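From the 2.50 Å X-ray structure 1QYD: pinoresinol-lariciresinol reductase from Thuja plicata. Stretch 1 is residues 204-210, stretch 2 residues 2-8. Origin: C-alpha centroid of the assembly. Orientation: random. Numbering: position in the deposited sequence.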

# COMPACT_ATOMS: atom_id res chain seq x y z
N THR A 204 17.94 -17.92 -13.41
CA THR A 204 16.77 -18.37 -12.69
C THR A 204 16.21 -19.60 -13.39
O THR A 204 15.66 -20.43 -12.66
CB THR A 204 15.61 -17.34 -12.58
OG1 THR A 204 15.21 -16.99 -13.87
CG2 THR A 204 16.00 -16.07 -11.89
N ILE A 205 16.33 -19.81 -14.71
CA ILE A 205 15.80 -21.03 -15.27
C ILE A 205 16.72 -22.23 -15.02
O ILE A 205 16.29 -23.39 -15.08
CB ILE A 205 15.50 -20.78 -16.78
CG1 ILE A 205 14.11 -20.19 -16.82
CG2 ILE A 205 15.37 -22.01 -17.64
CD1 ILE A 205 14.06 -18.73 -16.37
N LYS A 206 17.98 -21.95 -14.69
CA LYS A 206 18.93 -22.98 -14.25
C LYS A 206 18.81 -23.35 -12.75
O LYS A 206 19.27 -24.42 -12.35
CB LYS A 206 20.35 -22.50 -14.56
CG LYS A 206 20.57 -22.33 -16.06
CD LYS A 206 22.03 -22.54 -16.40
CE LYS A 206 22.08 -22.68 -17.89
NZ LYS A 206 23.17 -23.53 -18.28
N SER A 207 18.23 -22.51 -11.88
CA SER A 207 17.99 -22.87 -10.50
C SER A 207 16.83 -23.86 -10.38
O SER A 207 16.91 -24.83 -9.63
CB SER A 207 17.63 -21.64 -9.68
OG SER A 207 16.52 -20.91 -10.17
N ILE A 208 15.80 -23.55 -11.19
CA ILE A 208 14.48 -24.13 -11.32
C ILE A 208 14.25 -25.54 -10.87
O ILE A 208 13.37 -25.80 -10.05
CB ILE A 208 14.11 -23.90 -12.82
CG1 ILE A 208 13.33 -22.62 -12.83
CG2 ILE A 208 13.27 -24.97 -13.47
CD1 ILE A 208 12.66 -22.33 -14.20
N ASP A 209 15.06 -26.45 -11.41
CA ASP A 209 14.97 -27.86 -11.10
C ASP A 209 16.11 -28.36 -10.21
O ASP A 209 16.15 -29.56 -9.93
CB ASP A 209 14.99 -28.67 -12.40
CG ASP A 209 14.03 -28.23 -13.50
OD1 ASP A 209 12.85 -28.00 -13.22
OD2 ASP A 209 14.45 -28.11 -14.64
N ASP A 210 17.04 -27.52 -9.73
CA ASP A 210 18.20 -27.97 -8.99
C ASP A 210 17.94 -28.35 -7.53
O ASP A 210 17.32 -27.58 -6.79
CB ASP A 210 19.26 -26.88 -9.06
CG ASP A 210 20.61 -27.51 -9.32
OD1 ASP A 210 21.40 -27.58 -8.39
OD2 ASP A 210 20.86 -27.95 -10.45
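Stretch 2 (2-8) DKKSRVL

How does the backbone of stretch 2 lie against stretch 1? Residues 3-8 run in extended conformation, becoming a strand at Val7 and Leu8, and pass the type I turn from Ser207 to Asp210. The main chains stay well apart: the closest CA atoms, those of Asp209 and Ser5, are 7.7 Å from each other, so side chains must bridge the gap. Lys3, Ser5 and Val7 point toward stretch 1, while Lys4 and Arg6 point away, the alternation expected of an extended chain.

What supplies the polar contact? Asp209 OD2 accepts two hydrogen bonds, from Lys3 NZ at 2.8 Å, which is also a salt bridge, and from Ser5 OG at 2.7 Å. One carboxylate oxygen thus ties together two alternate residues of stretch 2.

How does Lys3 reach that far? The Lys3 side chain is extended beyond chi1, with chi2 to chi4 all t, which brings Lys3 NZ to 3.5 Å from Ile205 O as well.

Where do the apolar side chains meet? Ile208 CD1 lies 4.0 Å from Val7 CG1, a van der Waals contact between two buried residues that continues the interface beyond the polar cluster.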

# COMPACT_ATOMS: atom_id res chain seq x y z
N ASP A 2 17.95 -27.97 -23.58
CA ASP A 2 18.31 -29.14 -22.80
C ASP A 2 17.16 -29.80 -22.05
O ASP A 2 16.85 -30.94 -22.41
CB ASP A 2 19.46 -28.78 -21.80
CG ASP A 2 19.39 -27.45 -21.02
OD1 ASP A 2 18.30 -27.00 -20.64
OD2 ASP A 2 20.44 -26.86 -20.80
N LYS A 3 16.46 -29.16 -21.06
CA LYS A 3 15.44 -29.84 -20.25
C LYS A 3 13.93 -29.62 -20.38
O LYS A 3 13.48 -28.59 -20.85
CB LYS A 3 15.80 -29.67 -18.74
CG LYS A 3 16.21 -28.30 -18.24
CD LYS A 3 16.75 -28.38 -16.82
CE LYS A 3 17.06 -26.97 -16.32
NZ LYS A 3 16.89 -26.86 -14.87
N LYS A 4 13.18 -30.65 -19.94
CA LYS A 4 11.72 -30.72 -19.90
C LYS A 4 11.11 -30.50 -18.49
O LYS A 4 11.03 -31.41 -17.65
CB LYS A 4 11.23 -32.08 -20.40
CG LYS A 4 11.69 -32.47 -21.80
CD LYS A 4 10.95 -33.72 -22.28
CE LYS A 4 9.47 -33.44 -22.63
NZ LYS A 4 9.32 -32.43 -23.67
N SER A 5 10.71 -29.27 -18.19
CA SER A 5 10.04 -28.94 -16.95
C SER A 5 8.96 -28.00 -17.40
O SER A 5 9.06 -27.41 -18.48
CB SER A 5 10.93 -28.20 -15.98
OG SER A 5 12.22 -28.79 -16.00
N ARG A 6 7.90 -27.81 -16.63
CA ARG A 6 6.84 -26.98 -17.13
C ARG A 6 6.70 -25.73 -16.32
O ARG A 6 6.38 -25.75 -15.12
CB ARG A 6 5.57 -27.81 -17.12
CG ARG A 6 5.62 -28.86 -18.22
CD ARG A 6 4.36 -29.68 -18.29
NE ARG A 6 4.35 -30.49 -19.49
CZ ARG A 6 3.33 -31.30 -19.79
NH1 ARG A 6 2.27 -31.42 -18.98
NH2 ARG A 6 3.36 -31.98 -20.95
N VAL A 7 6.99 -24.61 -16.99
CA VAL A 7 7.00 -23.38 -16.23
C VAL A 7 5.87 -22.48 -16.59
O VAL A 7 5.39 -22.40 -17.71
CB VAL A 7 8.40 -22.63 -16.36
CG1 VAL A 7 9.53 -23.67 -16.34
CG2 VAL A 7 8.48 -21.80 -17.62
N LEU A 8 5.39 -21.86 -15.54
CA LEU A 8 4.31 -20.92 -15.65
C LEU A 8 4.90 -19.60 -15.20
O LEU A 8 5.40 -19.52 -14.08
CB LEU A 8 3.17 -21.34 -14.74
CG LEU A 8 1.91 -20.47 -14.67
CD1 LEU A 8 1.32 -20.21 -16.05
CD2 LEU A 8 0.84 -21.23 -13.91